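PDB 5ZNT: chitin deacetylase 1 from Bombyx mori, which hydrolyses the N-acetamido groups of N-acetyl-D-glucosamine residues in chitin, a zinc-dependent reaction that yields chitosan and acetate. Local coordinates for residues T242-Q245 and F246-L250; H252-D255 and R256-Q260; I59-G62 and K63-N66; N114-V117 and D118-G121. One frame throughout, in Å; residues are numbered along the deposited sequence.

Interaction 1: T242-Q245 and F246-L250; sequences TGDQ and FYNFL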
loop_
_atom_site.group_PDB
_atom_site.type_symbol
_atom_site.label_atom_id
_atom_site.label_comp_id
_atom_site.label_asym_id
_atom_site.label_seq_id
_atom_site.Cartn_x
_atom_site.Cartn_y
_atom_site.Cartn_z
ATOM N N THR A 242 1.365 -12.936 21.171
ATOM C CA THR A 242 0.557 -12.219 22.148
ATOM C C THR A 242 0.487 -10.736 21.804
ATOM O O THR A 242 1.314 -10.204 21.047
ATOM C CB THR A 242 1.113 -12.367 23.573
ATOM O OG1 THR A 242 2.283 -11.554 23.712
ATOM C CG2 THR A 242 1.457 -13.824 23.882
ATOM N N GLY A 243 -0.515 -10.073 22.390
ATOM C CA GLY A 243 -0.625 -8.629 22.257
ATOM C C GLY A 243 0.586 -7.885 22.779
ATOM O O GLY A 243 1.023 -6.902 22.174
ATOM N N ASP A 244 1.154 -8.341 23.900
ATOM C CA ASP A 244 2.346 -7.687 24.438
ATOM C C ASP A 244 3.521 -7.788 23.477
ATOM O O ASP A 244 4.268 -6.817 23.295
ATOM C CB ASP A 244 2.736 -8.292 25.786
ATOM C CG ASP A 244 3.592 -7.346 26.608
ATOM O OD1 ASP A 244 3.054 -6.284 27.007
ATOM O OD2 ASP A 244 4.799 -7.641 26.833
ATOM N N GLN A 245 3.722 -8.969 22.882
ATOM C CA GLN A 245 4.801 -9.122 21.909
ATOM C C GLN A 245 4.604 -8.183 20.726
ATOM O O GLN A 245 5.562 -7.556 20.258
ATOM C CB GLN A 245 4.887 -10.570 21.420
ATOM C CG GLN A 245 5.345 -11.573 22.467
ATOM C CD GLN A 245 5.169 -13.028 22.018
ATOM O OE1 GLN A 245 4.474 -13.310 21.039
ATOM N NE2 GLN A 245 5.792 -13.957 22.751
ATOM N N PHE A 246 3.366 -8.093 20.228
ATOM C CA PHE A 246 3.048 -7.208 19.109
ATOM C C PHE A 246 3.305 -5.750 19.476
ATOM O O PHE A 246 3.889 -4.997 18.685
ATOM C CB PHE A 246 1.586 -7.407 18.699
ATOM C CG PHE A 246 1.194 -6.688 17.418
ATOM C CD1 PHE A 246 2.127 -6.456 16.415
ATOM C CD2 PHE A 246 -0.102 -6.256 17.225
ATOM C CE1 PHE A 246 1.766 -5.806 15.245
ATOM C CE2 PHE A 246 -0.469 -5.588 16.042
ATOM C CZ PHE A 246 0.473 -5.367 15.068
ATOM N N TYR A 247 2.889 -5.345 20.679
ATOM C CA TYR A 247 3.142 -3.982 21.139
ATOM C C TYR A 247 4.642 -3.678 21.154
ATOM O O TYR A 247 5.090 -2.679 20.580
ATOM C CB TYR A 247 2.491 -3.774 22.513
ATOM C CG TYR A 247 2.871 -2.448 23.145
ATOM C CD1 TYR A 247 2.253 -1.258 22.754
ATOM C CD2 TYR A 247 3.879 -2.384 24.107
ATOM C CE1 TYR A 247 2.626 -0.039 23.324
ATOM C CE2 TYR A 247 4.260 -1.173 24.679
ATOM C CZ TYR A 247 3.634 -0.016 24.286
ATOM O OH TYR A 247 4.040 1.159 24.857
ATOM N N ASN A 248 5.450 -4.562 21.745
ATOM C CA ASN A 248 6.894 -4.319 21.768
ATOM C C ASN A 248 7.485 -4.358 20.363
ATOM O O ASN A 248 8.390 -3.584 20.037
ATOM C CB ASN A 248 7.583 -5.339 22.680
ATOM C CG ASN A 248 7.110 -5.231 24.129
ATOM O OD1 ASN A 248 6.824 -4.141 24.612
ATOM N ND2 ASN A 248 7.008 -6.356 24.809
ATOM N N PHE A 249 6.968 -5.245 19.512
ATOM C CA PHE A 249 7.405 -5.306 18.121
ATOM C C PHE A 249 7.151 -3.978 17.403
ATOM O O PHE A 249 8.023 -3.468 16.680
ATOM C CB PHE A 249 6.675 -6.479 17.460
ATOM C CG PHE A 249 6.775 -6.531 15.969
ATOM C CD1 PHE A 249 7.812 -7.210 15.356
ATOM C CD2 PHE A 249 5.797 -5.947 15.182
ATOM C CE1 PHE A 249 7.883 -7.300 13.985
ATOM C CE2 PHE A 249 5.862 -6.027 13.792
ATOM C CZ PHE A 249 6.905 -6.704 13.202
ATOM N N LEU A 250 5.982 -3.375 17.621
ATOM C CA LEU A 250 5.706 -2.079 17.007
ATOM C C LEU A 250 6.637 -0.995 17.541
ATOM O O LEU A 250 7.140 -0.177 16.768
ATOM C CB LEU A 250 4.253 -1.687 17.245
ATOM C CG LEU A 250 3.215 -2.538 16.524
ATOM C CD1 LEU A 250 1.879 -2.343 17.215
ATOM C CD2 LEU A 250 3.130 -2.177 15.030
HETATM O O HOH W 1 5.429 -4.412 27.160
#
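Asp244 and Asn248, one helical turn apart, meet through their polar ends: Asn248 ND2 gives Asp244 OD2 a weak, bent bond of 3.3 Å, with the carboxylate and amide planes almost perpendicular, 87° apart. A water completes the link from the other branch of each group, donating to Asp244 OD1 (3.0 Å) and to Asn248 OD1 (2.9 Å). Asn248 can reach back because its CG is anti to its own carbonyl carbon (chi1 -62°), which turns the amide toward the start of the helix. Beneath these groups the backbone is already regular, Phe246 N bonding to Thr242 O and Phe249 N to Gln245 O. On the inner side, Leu250 CD1 lies over the centre of one face of the Phe246 ring, 3.9 Å above its plane. That ring meets Trp273 edge-to-face and, with Leu250, packs on Phe284 of helix 278-294. Tyr247 OH extends to the same helix, where it bonds with Glu290. What sets the first turn is Thr242. Its OG1 accepts from Gln245 N at 3.1 Å in a nearly straight bond, while Gln245 OE1 takes Thr242 N at 3.1 Å, the donor standing well above the amide carbonyl plane, and also binds Leu241 N. This reciprocal pair is a capping box, with Thr242 as N-cap of helix 243-258.

Interaction 2: H252-D255 and R256-Q260; sequences HNFD and RHYEQ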
loop_
_atom_site.group_PDB
_atom_site.type_symbol
_atom_site.label_atom_id
_atom_site.label_comp_id
_atom_site.label_asym_id
_atom_site.label_seq_id
_atom_site.Cartn_x
_atom_site.Cartn_y
_atom_site.Cartn_z
ATOM N N HIS A 252 9.696 -1.400 18.843
ATOM C CA HIS A 252 11.071 -1.644 18.404
ATOM C C HIS A 252 11.270 -1.203 16.962
ATOM O O HIS A 252 12.272 -0.558 16.632
ATOM C CB HIS A 252 11.433 -3.126 18.565
ATOM C CG HIS A 252 12.736 -3.504 17.927
ATOM N ND1 HIS A 252 13.919 -2.843 18.195
ATOM C CD2 HIS A 252 13.041 -4.462 17.020
ATOM C CE1 HIS A 252 14.894 -3.380 17.478
ATOM N NE2 HIS A 252 14.385 -4.359 16.749
ATOM N N ASN A 253 10.321 -1.528 16.078
ATOM C CA ASN A 253 10.524 -1.157 14.685
ATOM C C ASN A 253 10.230 0.319 14.442
ATOM O O ASN A 253 10.873 0.945 13.591
ATOM C CB ASN A 253 9.695 -2.079 13.787
ATOM C CG ASN A 253 10.328 -3.455 13.660
ATOM O OD1 ASN A 253 11.359 -3.607 13.013
ATOM N ND2 ASN A 253 9.729 -4.450 14.291
ATOM N N PHE A 254 9.295 0.902 15.183
ATOM C CA PHE A 254 9.173 2.354 15.152
ATOM C C PHE A 254 10.514 3.011 15.496
ATOM O O PHE A 254 10.992 3.890 14.772
ATOM C CB PHE A 254 8.075 2.812 16.118
ATOM C CG PHE A 254 7.957 4.317 16.220
ATOM C CD1 PHE A 254 7.125 5.019 15.363
ATOM C CD2 PHE A 254 8.697 5.027 17.165
ATOM C CE1 PHE A 254 7.032 6.400 15.433
ATOM C CE2 PHE A 254 8.600 6.414 17.252
ATOM C CZ PHE A 254 7.773 7.098 16.395
ATOM N N ASP A 255 11.144 2.578 16.596
ATOM C CA ASP A 255 12.401 3.197 17.023
ATOM C C ASP A 255 13.494 3.013 15.982
ATOM O O ASP A 255 14.289 3.932 15.744
ATOM C CB ASP A 255 12.856 2.629 18.370
ATOM C CG ASP A 255 11.955 3.041 19.515
ATOM O OD1 ASP A 255 11.244 4.064 19.404
ATOM O OD2 ASP A 255 11.950 2.319 20.535
ATOM N N ARG A 256 13.552 1.831 15.346
ATOM C CA ARG A 256 14.533 1.602 14.290
ATOM C C ARG A 256 14.444 2.683 13.220
ATOM O O ARG A 256 15.466 3.191 12.744
ATOM C CB ARG A 256 14.329 0.210 13.663
ATOM C CG ARG A 256 14.834 -0.988 14.500
ATOM C CD ARG A 256 14.801 -2.302 13.688
ATOM N NE ARG A 256 15.316 -2.091 12.337
ATOM C CZ ARG A 256 14.570 -2.105 11.234
ATOM N NH1 ARG A 256 13.257 -2.338 11.310
ATOM N NH2 ARG A 256 15.141 -1.863 10.057
ATOM N N HIS A 257 13.225 3.066 12.831
ATOM C CA HIS A 257 13.088 4.108 11.823
ATOM C C HIS A 257 13.289 5.494 12.436
ATOM O O HIS A 257 14.054 6.315 11.913
ATOM C CB HIS A 257 11.708 4.010 11.158
ATOM C CG HIS A 257 11.563 2.835 10.238
ATOM N ND1 HIS A 257 11.294 2.976 8.894
ATOM C CD2 HIS A 257 11.652 1.503 10.468
ATOM C CE1 HIS A 257 11.242 1.780 8.328
ATOM N NE2 HIS A 257 11.444 0.868 9.263
ATOM N N TYR A 258 12.595 5.762 13.546
ATOM C CA TYR A 258 12.565 7.104 14.116
ATOM C C TYR A 258 13.943 7.551 14.592
ATOM O O TYR A 258 14.270 8.738 14.487
ATOM C CB TYR A 258 11.575 7.134 15.270
ATOM C CG TYR A 258 11.344 8.481 15.908
ATOM C CD1 TYR A 258 10.521 9.421 15.306
ATOM C CD2 TYR A 258 11.914 8.792 17.144
ATOM C CE1 TYR A 258 10.277 10.647 15.898
ATOM C CE2 TYR A 258 11.689 10.027 17.752
ATOM C CZ TYR A 258 10.871 10.947 17.120
ATOM O OH TYR A 258 10.614 12.164 17.690
ATOM N N GLU A 259 14.757 6.621 15.100
ATOM C CA GLU A 259 16.077 6.948 15.627
ATOM C C GLU A 259 17.174 6.874 14.574
ATOM O O GLU A 259 18.327 7.169 14.895
ATOM C CB GLU A 259 16.456 6.022 16.797
ATOM C CG GLU A 259 15.387 5.804 17.879
ATOM C CD GLU A 259 15.257 6.934 18.894
ATOM O OE1 GLU A 259 15.711 8.064 18.604
ATOM O OE2 GLU A 259 14.660 6.695 19.978
ATOM N N GLN A 260 16.865 6.484 13.334
ATOM C CA GLN A 260 17.907 6.469 12.304
ATOM C C GLN A 260 17.617 7.501 11.223
ATOM O O GLN A 260 17.769 8.703 11.455
ATOM C CB GLN A 260 18.067 5.067 11.701
ATOM C CG GLN A 260 18.517 4.039 12.746
ATOM C CD GLN A 260 18.838 2.667 12.189
ATOM O OE1 GLN A 260 19.924 2.445 11.636
ATOM N NE2 GLN A 260 17.910 1.719 12.364
HETATM O O HOH W 2 12.005 6.467 19.625
#
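Phe254 and Tyr258 run side by side from successive turns of helix 243-258, pointing the same way. Their planes are only 20° apart, yet the rings are slid so far that they barely overlap, with centroids 5.2 Å apart; what sits over one face of the Phe254 ring is Tyr258 CB, a CH-pi contact at 4.1 Å from the centroid. Phe254 also packs on Gln38 and Ile40 of strand 38-45 in the parallel sheet. On another side of the helix, the aliphatic part of Arg256 passes across His252, its CG lying over one face of the imidazole 4.2 Å from the ring centroid. A bend at chi3 (44°) then brings the guanidinium back alongside Asn253, whose OD1 accepts from Arg256 NH1 at 2.8 Å. That bond lies in the carbonyl plane and at the guanidinium edge, although the two flat groups stand 80° apart. Ser177 O and Asn178 OD1 take Arg256 NH2 and NE, while Asp217 binds both Asn253 OD1 and His252 NE2. A leucine here instead of Arg256 would probably leave Ser177 O without this donor and Asn253 OD1 with one bond fewer. Asp255 OD1 and Glu259 OE2 stand 4.3 Å apart. The chemistry is thus divided round the helix: a buried cation is held by neutral oxygens, whereas two like charges, which would be expected to repel, are bridged by a water that donates to both.

Interaction 3: I59-G62 and K63-N66; sequences IFNG and KRKN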
loop_
_atom_site.group_PDB
_atom_site.type_symbol
_atom_site.label_atom_id
_atom_site.label_comp_id
_atom_site.label_asym_id
_atom_site.label_seq_id
_atom_site.Cartn_x
_atom_site.Cartn_y
_atom_site.Cartn_z
ATOM N N ILE A 59 -11.049 1.170 13.803
ATOM C CA ILE A 59 -9.716 1.765 13.724
ATOM C C ILE A 59 -9.810 3.242 13.342
ATOM O O ILE A 59 -9.260 4.116 14.020
ATOM C CB ILE A 59 -8.834 1.002 12.721
ATOM C CG1 ILE A 59 -8.667 -0.463 13.143
ATOM C CG2 ILE A 59 -7.480 1.710 12.607
ATOM C CD1 ILE A 59 -8.040 -1.365 12.068
ATOM N N PHE A 60 -10.470 3.526 12.226
ATOM C CA PHE A 60 -10.498 4.860 11.639
ATOM C C PHE A 60 -11.808 5.535 12.028
ATOM O O PHE A 60 -12.715 5.728 11.225
ATOM C CB PHE A 60 -10.297 4.780 10.128
ATOM C CG PHE A 60 -9.028 4.097 9.757
ATOM C CD1 PHE A 60 -7.811 4.730 9.964
ATOM C CD2 PHE A 60 -9.035 2.800 9.258
ATOM C CE1 PHE A 60 -6.622 4.100 9.649
ATOM C CE2 PHE A 60 -7.852 2.148 8.943
ATOM C CZ PHE A 60 -6.639 2.774 9.154
ATOM N N ASN A 61 -11.876 5.870 13.315
ATOM C CA ASN A 61 -13.100 6.305 13.968
ATOM C C ASN A 61 -13.350 7.811 13.857
ATOM O O ASN A 61 -14.327 8.304 14.429
ATOM C CB ASN A 61 -13.065 5.898 15.437
ATOM C CG ASN A 61 -11.853 6.449 16.164
ATOM O OD1 ASN A 61 -11.136 7.316 15.646
ATOM N ND2 ASN A 61 -11.614 5.954 17.374
ATOM N N GLY A 62 -12.511 8.546 13.134
ATOM C CA GLY A 62 -12.657 9.989 13.099
ATOM C C GLY A 62 -12.161 10.708 14.333
ATOM O O GLY A 62 -12.268 11.935 14.399
ATOM N N LYS A 63 -11.619 9.983 15.309
ATOM C CA LYS A 63 -11.042 10.561 16.514
ATOM C C LYS A 63 -9.522 10.466 16.577
ATOM O O LYS A 63 -8.922 11.065 17.475
ATOM C CB LYS A 63 -11.607 9.870 17.761
ATOM C CG LYS A 63 -13.114 9.677 17.743
ATOM C CD LYS A 63 -13.788 10.410 18.890
ATOM C CE LYS A 63 -15.219 9.924 19.078
ATOM N NZ LYS A 63 -15.247 8.522 19.571
ATOM N N ARG A 64 -8.886 9.698 15.696
ATOM C CA ARG A 64 -7.431 9.568 15.675
ATOM C C ARG A 64 -6.913 10.546 14.628
ATOM O O ARG A 64 -7.250 10.425 13.447
ATOM C CB ARG A 64 -7.015 8.127 15.368
ATOM C CG ARG A 64 -7.591 7.123 16.377
ATOM C CD ARG A 64 -7.146 5.668 16.185
ATOM N NE ARG A 64 -7.284 4.961 17.461
ATOM C CZ ARG A 64 -8.299 4.172 17.791
ATOM N NH1 ARG A 64 -9.274 3.907 16.906
ATOM N NH2 ARG A 64 -8.317 3.627 19.006
ATOM N N LYS A 65 -6.139 11.541 15.066
ATOM C CA LYS A 65 -5.733 12.645 14.205
ATOM C C LYS A 65 -4.221 12.767 14.188
ATOM O O LYS A 65 -3.572 12.595 15.220
ATOM C CB LYS A 65 -6.315 13.988 14.682
ATOM C CG LYS A 65 -7.771 13.952 15.054
ATOM C CD LYS A 65 -8.638 14.351 13.894
ATOM C CE LYS A 65 -10.075 14.586 14.354
ATOM N NZ LYS A 65 -10.948 14.572 13.182
ATOM N N ASN A 66 -3.677 13.083 13.016
ATOM C CA ASN A 66 -2.264 13.408 12.857
ATOM C C ASN A 66 -1.972 14.779 13.475
ATOM O O ASN A 66 -2.894 15.509 13.827
ATOM C CB ASN A 66 -1.905 13.417 11.379
ATOM C CG ASN A 66 -1.733 12.021 10.821
ATOM O OD1 ASN A 66 -1.239 11.127 11.508
ATOM N ND2 ASN A 66 -2.120 11.836 9.574
#
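The Arg64 guanidinium and the Asn61 amide lie nearly parallel, their planes 7° apart, although the side chains cross at about a right angle. Asn61 ND2 approaches Arg64 NH1 obliquely at 3.1 Å, a meeting of two donors and so no bond. At the guanidinium edge, Ile59 O accepts from Arg64 NH1 at 2.9 Å, the extended Arg64 chain reaching back to the last turn of helix 53-59. Beyond it, Arg64 NE forms a salt bridge with Asp289 of helix 278-294. Without the guanidinium, as with a leucine here, Ile59 O would probably lose this donor and Asp289 this salt bridge. Within 59-62, the Phe60 ring carries Ile59 CG2 over the centre of one face, 3.6 Å above the plane. With its CG between backbone N and carbonyl carbon (chi1 57°), Asn61 turns OD1 forward to accept Lys63 N at 2.7 Å and, weakly, Arg64 N. Gly62 adopts positive phi (76°), where a CB would jam against the preceding carbonyl; its own oxygen receives Lys65 NZ at 3.2 Å, an ammonium also salt-bridged to Asp71. An Asx turn at Asn61, with a positive-phi glycine next, thus begins the loop from helix 53-59 to strand 75-78 in the polysaccharide deacetylase fold.

Interaction 4: N114-V117 and D118-G121; sequences NATV and DDWG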
loop_
_atom_site.group_PDB
_atom_site.type_symbol
_atom_site.label_atom_id
_atom_site.label_comp_id
_atom_site.label_asym_id
_atom_site.label_seq_id
_atom_site.Cartn_x
_atom_site.Cartn_y
_atom_site.Cartn_z
ATOM N N ASN A 114 6.253 -14.987 -13.958
ATOM C CA ASN A 114 6.487 -15.234 -15.376
ATOM C C ASN A 114 5.418 -14.595 -16.281
ATOM O O ASN A 114 5.340 -14.929 -17.467
ATOM C CB ASN A 114 6.548 -16.745 -15.621
ATOM C CG ASN A 114 7.376 -17.116 -16.834
ATOM O OD1 ASN A 114 8.291 -16.386 -17.222
ATOM N ND2 ASN A 114 7.065 -18.265 -17.438
ATOM N N ALA A 115 4.600 -13.677 -15.763
ATOM C CA ALA A 115 3.509 -13.121 -16.553
ATOM C C ALA A 115 4.013 -12.111 -17.576
ATOM O O ALA A 115 4.944 -11.344 -17.319
ATOM C CB ALA A 115 2.469 -12.456 -15.645
ATOM N N THR A 116 3.365 -12.099 -18.740
ATOM C CA THR A 116 3.628 -11.116 -19.787
ATOM C C THR A 116 3.185 -9.717 -19.359
ATOM O O THR A 116 2.438 -9.535 -18.390
ATOM C CB THR A 116 2.866 -11.463 -21.069
ATOM O OG1 THR A 116 1.461 -11.482 -20.775
ATOM C CG2 THR A 116 3.298 -12.820 -21.621
ATOM N N VAL A 117 3.638 -8.722 -20.129
ATOM C CA VAL A 117 3.170 -7.350 -19.951
ATOM C C VAL A 117 1.649 -7.292 -20.047
ATOM O O VAL A 117 0.984 -6.618 -19.251
ATOM C CB VAL A 117 3.839 -6.433 -20.990
ATOM C CG1 VAL A 117 3.175 -5.061 -21.035
ATOM C CG2 VAL A 117 5.336 -6.313 -20.686
ATOM N N ASP A 118 1.076 -8.010 -21.015
ATOM C CA ASP A 118 -0.372 -7.973 -21.193
ATOM C C ASP A 118 -1.094 -8.620 -20.012
ATOM O O ASP A 118 -2.131 -8.113 -19.572
ATOM C CB ASP A 118 -0.745 -8.638 -22.516
ATOM C CG ASP A 118 -2.244 -8.618 -22.779
ATOM O OD1 ASP A 118 -2.806 -7.507 -22.925
ATOM O OD2 ASP A 118 -2.849 -9.714 -22.851
ATOM N N ASP A 119 -0.563 -9.729 -19.483
ATOM C CA ASP A 119 -1.146 -10.351 -18.296
ATOM C C ASP A 119 -1.171 -9.370 -17.122
ATOM O O ASP A 119 -2.186 -9.233 -16.431
ATOM C CB ASP A 119 -0.355 -11.594 -17.878
ATOM C CG ASP A 119 -0.539 -12.800 -18.806
ATOM O OD1 ASP A 119 -1.608 -12.967 -19.438
ATOM O OD2 ASP A 119 0.424 -13.604 -18.871
ATOM N N TRP A 120 -0.037 -8.710 -16.864
ATOM C CA TRP A 120 0.018 -7.724 -15.789
ATOM C C TRP A 120 -0.996 -6.617 -16.023
ATOM O O TRP A 120 -1.637 -6.145 -15.077
ATOM C CB TRP A 120 1.430 -7.134 -15.675
ATOM C CG TRP A 120 2.339 -8.002 -14.892
ATOM C CD1 TRP A 120 3.271 -8.894 -15.384
ATOM C CD2 TRP A 120 2.405 -8.094 -13.469
ATOM N NE1 TRP A 120 3.912 -9.528 -14.343
ATOM C CE2 TRP A 120 3.390 -9.069 -13.158
ATOM C CE3 TRP A 120 1.715 -7.460 -12.420
ATOM C CZ2 TRP A 120 3.717 -9.405 -11.845
ATOM C CZ3 TRP A 120 2.046 -7.791 -11.115
ATOM C CH2 TRP A 120 3.042 -8.756 -10.839
ATOM N N GLY A 121 -1.140 -6.179 -17.275
ATOM C CA GLY A 121 -2.098 -5.130 -17.586
ATOM C C GLY A 121 -3.527 -5.570 -17.338
ATOM O O GLY A 121 -4.308 -4.838 -16.723
HETATM O O HOH W 3 6.133 -11.382 -14.793
#
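A single water joins Trp120 to Ala115, the residue before the N-cap of its helix: it accepts from the indole NE1 at 2.9 Å and donates to Ala115 O at 2.8 Å, with both the water and that carbonyl oxygen at the ring edge, in its plane. The indole nitrogen is therefore satisfied although Trp120 is buried. Ala115 CB approaches the ring obliquely, 3.5 Å from Trp120 NE1, and also touches Asp119 CB. Next along the chain, Thr116 directs OG1 into the helix start, placed between its backbone N and carbonyl carbon by chi1 of 60°, so that it accepts from Asp119 N at 3.0 Å. Asp119 answers in the reverse direction with OD2, which takes Thr116 N in a weak bond of 3.3 Å. The exchange makes a capping box with Thr116 as the N-cap, and a carboxylate at a helix start would be expected to interact favourably with the helix dipole. Thr116 O then accepts Trp120 N, beginning the regular backbone pattern. In the fold, this is the short connection between helices 109-113 and 117-134. Trp120 meets Trp112 of the first with planes at about 60° and packs on Gln157 and Met160 of helix 154-163, where Asn156 also binds Ala115 O.

Overall arrangement
All four contacts are local, but their settings differ. Interactions 1, 2 and 4 are partly buried. Interactions 1 and 2 follow each other on helix 243-258, centres 15 Å apart: both pair a buried aromatic side with a polar one, the first at the helix start and the second at its end, where a buried arginine joins in. Interaction 3 is a surface contact held by bonds between side chains and backbone, with salt bridges tying its arginine and lysine to the surroundings; like interaction 1 it is tied to helix 278-294. Interaction 4 repeats the capping box of interaction 1, with aspartate replacing glutamine, but lies across the chain's centre, the side chain of its tryptophan about 12 Å from the bound zinc ion.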